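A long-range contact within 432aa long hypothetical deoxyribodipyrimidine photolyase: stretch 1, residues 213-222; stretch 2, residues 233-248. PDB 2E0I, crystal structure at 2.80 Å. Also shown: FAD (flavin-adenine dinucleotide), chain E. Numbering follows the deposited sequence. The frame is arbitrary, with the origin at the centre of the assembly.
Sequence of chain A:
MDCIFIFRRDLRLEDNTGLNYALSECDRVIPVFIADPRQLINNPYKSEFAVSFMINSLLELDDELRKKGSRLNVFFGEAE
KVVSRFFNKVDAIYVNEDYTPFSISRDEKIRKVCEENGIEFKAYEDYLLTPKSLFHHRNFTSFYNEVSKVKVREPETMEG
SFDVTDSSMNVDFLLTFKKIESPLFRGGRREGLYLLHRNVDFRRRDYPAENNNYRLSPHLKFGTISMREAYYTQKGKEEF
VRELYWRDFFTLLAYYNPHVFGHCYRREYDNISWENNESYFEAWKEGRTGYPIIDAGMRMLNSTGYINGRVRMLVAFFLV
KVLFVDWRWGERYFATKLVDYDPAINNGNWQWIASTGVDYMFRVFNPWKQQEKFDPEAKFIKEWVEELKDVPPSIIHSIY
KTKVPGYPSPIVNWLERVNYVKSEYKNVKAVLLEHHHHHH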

# COMPACT_ATOMS: atom_id res chain seq x y z
N ASN A 213 -0.92 -13.61 9.38
CA ASN A 213 -0.66 -12.77 8.22
C ASN A 213 0.84 -12.47 8.23
O ASN A 213 1.43 -12.30 9.29
N TYR A 214 1.46 -12.42 7.06
CA TYR A 214 2.89 -12.18 6.99
C TYR A 214 3.29 -10.75 7.26
O TYR A 214 4.46 -10.48 7.53
N ARG A 215 2.33 -9.83 7.20
CA ARG A 215 2.61 -8.42 7.42
C ARG A 215 3.74 -7.96 6.50
O ARG A 215 4.63 -7.22 6.91
N LEU A 216 3.69 -8.41 5.25
CA LEU A 216 4.71 -8.05 4.27
C LEU A 216 4.40 -6.86 3.37
O LEU A 216 5.32 -6.32 2.75
N SER A 217 3.14 -6.46 3.29
CA SER A 217 2.74 -5.35 2.41
C SER A 217 3.65 -4.12 2.43
O SER A 217 4.10 -3.65 1.38
N PRO A 218 3.97 -3.59 3.62
CA PRO A 218 4.84 -2.41 3.58
C PRO A 218 6.22 -2.71 2.96
O PRO A 218 6.81 -1.87 2.27
N HIS A 219 6.74 -3.91 3.18
CA HIS A 219 8.03 -4.26 2.62
C HIS A 219 7.96 -4.44 1.09
O HIS A 219 8.92 -4.10 0.37
N LEU A 220 6.84 -4.95 0.60
CA LEU A 220 6.65 -5.13 -0.84
C LEU A 220 6.41 -3.76 -1.49
O LEU A 220 7.04 -3.42 -2.49
N LYS A 221 5.52 -2.97 -0.89
CA LYS A 221 5.20 -1.65 -1.39
C LYS A 221 6.45 -0.76 -1.48
O LYS A 221 6.63 -0.04 -2.46
N PHE A 222 7.31 -0.81 -0.46
CA PHE A 222 8.51 0.01 -0.48
C PHE A 222 9.74 -0.69 -1.04
O PHE A 222 10.82 -0.12 -1.10
N THR A 233 10.45 -17.57 -2.74
CA THR A 233 10.62 -18.08 -1.39
C THR A 233 9.38 -18.84 -0.96
O THR A 233 9.47 -19.80 -0.20
N GLN A 234 8.23 -18.41 -1.46
CA GLN A 234 6.96 -19.02 -1.09
C GLN A 234 6.30 -19.76 -2.25
O GLN A 234 5.13 -20.12 -2.18
N LYS A 235 7.07 -19.99 -3.31
CA LYS A 235 6.55 -20.65 -4.51
C LYS A 235 5.61 -21.81 -4.24
O LYS A 235 4.63 -22.00 -4.97
N GLY A 236 5.88 -22.58 -3.20
CA GLY A 236 5.03 -23.71 -2.91
C GLY A 236 3.69 -23.42 -2.26
O GLY A 236 2.84 -24.30 -2.20
N LYS A 237 3.47 -22.21 -1.78
CA LYS A 237 2.21 -21.89 -1.12
C LYS A 237 1.22 -21.18 -2.05
O LYS A 237 1.16 -19.95 -2.11
N GLU A 238 0.43 -21.98 -2.76
CA GLU A 238 -0.56 -21.50 -3.71
C GLU A 238 -1.40 -20.32 -3.23
O GLU A 238 -1.57 -19.35 -3.96
N GLU A 239 -1.92 -20.40 -2.00
CA GLU A 239 -2.75 -19.32 -1.45
C GLU A 239 -2.02 -17.98 -1.39
O GLU A 239 -2.56 -16.94 -1.77
N PHE A 240 -0.78 -18.02 -0.89
CA PHE A 240 0.02 -16.82 -0.77
C PHE A 240 0.43 -16.27 -2.13
O PHE A 240 0.39 -15.06 -2.36
N VAL A 241 0.82 -17.16 -3.03
CA VAL A 241 1.22 -16.74 -4.37
C VAL A 241 0.04 -16.12 -5.15
O VAL A 241 0.22 -15.15 -5.88
N ARG A 242 -1.16 -16.66 -4.98
CA ARG A 242 -2.30 -16.11 -5.70
C ARG A 242 -2.58 -14.71 -5.16
O ARG A 242 -2.90 -13.80 -5.92
N GLU A 243 -2.45 -14.54 -3.85
CA GLU A 243 -2.71 -13.23 -3.29
C GLU A 243 -1.63 -12.23 -3.68
O GLU A 243 -1.88 -11.04 -3.78
N LEU A 244 -0.43 -12.72 -3.93
CA LEU A 244 0.66 -11.85 -4.33
C LEU A 244 0.29 -11.25 -5.68
O LEU A 244 0.61 -10.10 -5.98
N TYR A 245 -0.38 -12.05 -6.50
CA TYR A 245 -0.79 -11.62 -7.83
C TYR A 245 -1.87 -10.55 -7.79
O TYR A 245 -2.13 -9.89 -8.79
N TRP A 246 -2.51 -10.37 -6.63
CA TRP A 246 -3.54 -9.34 -6.53
C TRP A 246 -2.92 -7.95 -6.58
O TRP A 246 -3.60 -6.97 -6.89
N ARG A 247 -1.63 -7.87 -6.26
CA ARG A 247 -0.92 -6.61 -6.30
C ARG A 247 -0.76 -6.18 -7.75
O ARG A 247 -0.98 -5.03 -8.10
N ASP A 248 -0.32 -7.13 -8.58
CA ASP A 248 -0.12 -6.85 -10.00
C ASP A 248 -1.45 -6.48 -10.64
O ASP A 248 -1.53 -5.51 -11.40

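The two stretches meet around the FAD, which touches both of them; the axes of the two helices come no nearer than 12.4 Å. The two stretches bury 384 Å² between them, both sides summed. Stretch 1 offers its backbone to the diphosphate: Tyr 214 N donates to FAD O1A (2.7 Å), Arg 215 N to O2P (2.7 Å) and Leu 216 N to O1P (2.9 Å).

At one end, Tyr 214 (chi1 m) points toward stretch 2 and receives the edge of Phe 240 (chi1 t) on its ring face, with centroids 4.8 Å apart and planes at 61°. The tyrosine hydroxyl reaches beyond this pair, where the extended Lys 237 donates from NZ to Tyr 214 OH (3.0 Å) and also to Gln 234 OE1 (2.8 Å), tying the ring to the turn before the helix. Leu 216 (m, t) adds an apolar contact, CD1 to Phe 240 CZ at 3.9 Å.

Farther along, Leu 220 (m, t) packs its CD1 against Leu 244 CD1 at 3.9 Å; although the CA-to-CB bond of Leu 244 points sideways to stretch 1, the end of the side chain comes nearer. Arg 247 (chi1 m) points toward stretch 1, laying one guanidinium face against Leu 220 CB, while its NH2 lies 3.5 Å from Ser 217 CB. Arg 247 NE makes a weak hydrogen bond to FAD O2B (3.4 Å).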

# COMPACT_ATOMS: atom_id res chain seq x y z
CB ASN A 213 -1.46 -11.48 8.29
CG ASN A 213 -2.94 -11.73 8.36
OD1 ASN A 213 -3.50 -11.93 9.44
ND2 ASN A 213 -3.59 -11.75 7.20
CB TYR A 214 3.46 -12.57 5.63
CG TYR A 214 3.38 -14.04 5.31
CD1 TYR A 214 2.23 -14.60 4.76
CD2 TYR A 214 4.47 -14.86 5.54
CE1 TYR A 214 2.18 -15.95 4.44
CE2 TYR A 214 4.43 -16.23 5.23
CZ TYR A 214 3.28 -16.76 4.68
OH TYR A 214 3.23 -18.11 4.40
CB ARG A 215 3.01 -8.19 8.88
CG ARG A 215 1.84 -7.94 9.79
CD ARG A 215 2.32 -7.70 11.20
NE ARG A 215 2.63 -8.97 11.85
CZ ARG A 215 3.72 -9.19 12.58
NH1 ARG A 215 4.62 -8.23 12.75
NH2 ARG A 215 3.90 -10.38 13.14
CB LEU A 216 5.00 -9.25 3.37
CG LEU A 216 5.99 -10.33 3.80
CD1 LEU A 216 5.96 -11.44 2.78
CD2 LEU A 216 7.41 -9.76 3.89
CB SER A 217 1.31 -4.93 2.72
OG SER A 217 1.16 -4.76 4.11
CB PRO A 218 4.91 -2.00 5.05
CG PRO A 218 4.75 -3.29 5.76
CD PRO A 218 3.68 -4.01 5.00
CB HIS A 219 8.54 -5.54 3.29
CG HIS A 219 8.99 -5.33 4.70
ND1 HIS A 219 10.26 -4.88 5.01
CD2 HIS A 219 8.33 -5.45 5.87
CE1 HIS A 219 10.36 -4.73 6.32
NE2 HIS A 219 9.20 -5.07 6.87
CB LEU A 220 5.45 -6.05 -1.11
CG LEU A 220 5.59 -7.51 -0.64
CD1 LEU A 220 4.25 -8.20 -0.74
CD2 LEU A 220 6.65 -8.24 -1.46
CB LYS A 221 4.13 -1.01 -0.49
CG LYS A 221 4.30 0.48 -0.21
CD LYS A 221 3.98 1.34 -1.40
CE LYS A 221 4.31 2.79 -1.10
NZ LYS A 221 3.70 3.70 -2.12
CB PHE A 222 8.79 0.57 0.91
CG PHE A 222 7.96 1.77 1.23
CD1 PHE A 222 8.20 2.99 0.58
CD2 PHE A 222 6.93 1.70 2.15
CE1 PHE A 222 7.42 4.11 0.83
CE2 PHE A 222 6.14 2.81 2.42
CZ PHE A 222 6.39 4.02 1.75
CB THR A 233 10.88 -16.94 -0.42
OG1 THR A 233 12.02 -16.21 -0.85
CG2 THR A 233 11.15 -17.48 0.97
CB GLN A 234 6.02 -17.91 -0.62
CG GLN A 234 6.62 -17.07 0.47
CD GLN A 234 6.55 -17.78 1.80
OE1 GLN A 234 5.49 -17.84 2.42
NE2 GLN A 234 7.68 -18.34 2.24
CB LYS A 235 7.70 -21.12 -5.40
CG LYS A 235 7.27 -21.44 -6.81
CD LYS A 235 8.48 -21.67 -7.68
CE LYS A 235 8.06 -21.92 -9.12
NZ LYS A 235 9.26 -22.08 -10.01
CB LYS A 237 2.48 -21.05 0.11
CG LYS A 237 3.60 -21.60 0.96
CD LYS A 237 3.94 -20.62 2.07
CE LYS A 237 5.17 -21.04 2.85
NZ LYS A 237 5.46 -20.10 3.99
CB GLU A 238 -1.47 -22.66 -4.13
CG GLU A 238 -2.32 -23.25 -3.00
CD GLU A 238 -1.49 -23.65 -1.77
OE1 GLU A 238 -0.63 -24.56 -1.88
OE2 GLU A 238 -1.71 -23.06 -0.67
CB GLU A 239 -3.21 -19.68 -0.03
CG GLU A 239 -4.19 -20.83 0.07
CD GLU A 239 -5.50 -20.55 -0.63
OE1 GLU A 239 -5.61 -20.86 -1.84
OE2 GLU A 239 -6.42 -20.01 0.02
CB PHE A 240 1.27 -17.11 0.05
CG PHE A 240 2.21 -15.95 0.18
CD1 PHE A 240 2.00 -14.98 1.15
CD2 PHE A 240 3.29 -15.81 -0.69
CE1 PHE A 240 2.84 -13.90 1.26
CE2 PHE A 240 4.15 -14.72 -0.59
CZ PHE A 240 3.92 -13.76 0.39
CB VAL A 241 1.81 -17.91 -5.18
CG1 VAL A 241 2.16 -17.45 -6.58
CG2 VAL A 241 3.06 -18.41 -4.50
CB ARG A 242 -3.55 -16.98 -5.54
CG ARG A 242 -4.59 -16.78 -6.65
CD ARG A 242 -5.90 -17.48 -6.33
NE ARG A 242 -6.45 -16.97 -5.09
CZ ARG A 242 -6.50 -17.61 -3.92
NH1 ARG A 242 -7.03 -16.98 -2.87
NH2 ARG A 242 -6.07 -18.86 -3.79
CB GLU A 243 -2.90 -13.33 -1.78
CG GLU A 243 -4.39 -13.51 -1.43
CD GLU A 243 -4.67 -13.79 0.04
OE1 GLU A 243 -4.11 -13.07 0.91
OE2 GLU A 243 -5.47 -14.72 0.31
CB LEU A 244 1.94 -12.66 -4.46
CG LEU A 244 3.25 -11.97 -4.08
CD1 LEU A 244 3.14 -11.39 -2.67
CD2 LEU A 244 4.36 -13.00 -4.13
CB TYR A 245 -1.26 -12.84 -8.66
CG TYR A 245 -0.14 -13.53 -9.42
CD1 TYR A 245 0.41 -12.94 -10.56
CD2 TYR A 245 0.40 -14.75 -8.99
CE1 TYR A 245 1.46 -13.54 -11.25
CE2 TYR A 245 1.45 -15.37 -9.67
CZ TYR A 245 1.99 -14.76 -10.80
OH TYR A 245 3.06 -15.33 -11.48
CB TRP A 246 -4.36 -9.48 -5.26
CG TRP A 246 -5.56 -10.35 -5.43
CD1 TRP A 246 -5.67 -11.66 -5.10
CD2 TRP A 246 -6.82 -9.97 -5.98
NE1 TRP A 246 -6.93 -12.12 -5.40
CE2 TRP A 246 -7.66 -11.10 -5.94
CE3 TRP A 246 -7.33 -8.77 -6.50
CZ2 TRP A 246 -8.98 -11.07 -6.40
CZ3 TRP A 246 -8.64 -8.75 -6.95
CH2 TRP A 246 -9.45 -9.89 -6.90
CB ARG A 247 0.46 -6.76 -5.71
CG ARG A 247 0.47 -6.96 -4.25
CD ARG A 247 1.68 -6.28 -3.70
NE ARG A 247 1.35 -5.80 -2.38
CZ ARG A 247 1.47 -4.56 -1.93
NH1 ARG A 247 1.94 -3.55 -2.65
NH2 ARG A 247 1.08 -4.34 -0.71
CB ASP A 248 0.44 -8.09 -10.71
CG ASP A 248 1.95 -8.20 -10.60
OD1 ASP A 248 2.49 -8.16 -9.47
OD2 ASP A 248 2.59 -8.35 -11.66
PA FAD E . -1.37 -11.29 4.28
O1A FAD E . -0.36 -11.88 5.19
O2A FAD E . -2.63 -11.95 3.87
O5B FAD E . -0.51 -11.52 2.94
C5B FAD E . -1.14 -11.64 1.66
C4B FAD E . -0.35 -10.83 0.62
O4B FAD E . -0.96 -10.92 -0.68
C3B FAD E . -0.35 -9.36 1.02
O3B FAD E . 0.86 -9.08 1.74
C2B FAD E . -0.25 -8.70 -0.35
O2B FAD E . 1.07 -8.83 -0.87
C1B FAD E . -1.22 -9.58 -1.14
N9A FAD E . -2.63 -9.23 -0.88
C8A FAD E . -3.46 -9.83 -0.02
N7A FAD E . -4.68 -9.30 -0.12
C5A FAD E . -4.63 -8.36 -1.06
C6A FAD E . -5.55 -7.48 -1.62
N6A FAD E . -6.82 -7.48 -1.22
N1A FAD E . -5.15 -6.62 -2.57
C2A FAD E . -3.90 -6.60 -2.99
N3A FAD E . -3.00 -7.43 -2.50
C4A FAD E . -3.33 -8.31 -1.54
N1 FAD E . -2.63 -3.46 0.55
C2 FAD E . -1.54 -2.60 0.38
O2 FAD E . -0.40 -3.05 0.28
N3 FAD E . -1.73 -1.21 0.38
C4 FAD E . -3.02 -0.69 0.56
O4 FAD E . -3.20 0.52 0.51
C4X FAD E . -4.10 -1.55 0.74
N5 FAD E . -5.37 -1.02 1.00
C5X FAD E . -6.47 -1.87 1.17
C6 FAD E . -7.72 -1.31 1.41
C7 FAD E . -8.83 -2.14 1.54
C7M FAD E . -10.20 -1.50 1.77
C8 FAD E . -8.68 -3.52 1.43
C8M FAD E . -9.89 -4.46 1.54
C9 FAD E . -7.43 -4.07 1.19
C9A FAD E . -6.31 -3.25 1.05
N10 FAD E . -5.04 -3.78 0.78
C10 FAD E . -3.92 -2.93 0.73
C1' FAD E . -4.86 -5.25 0.60
C2' FAD E . -4.55 -6.10 1.83
O2' FAD E . -5.51 -5.86 2.86
C3' FAD E . -3.14 -5.85 2.37
O3' FAD E . -2.19 -6.04 1.31
C4' FAD E . -2.80 -6.82 3.50
O4' FAD E . -3.75 -6.70 4.56
C5' FAD E . -1.40 -6.55 4.05
O5' FAD E . -1.11 -7.39 5.18
P FAD E . -0.31 -8.78 5.02
O1P FAD E . 0.92 -8.50 4.24
O2P FAD E . -0.16 -9.35 6.37
O3P FAD E . -1.30 -9.69 4.13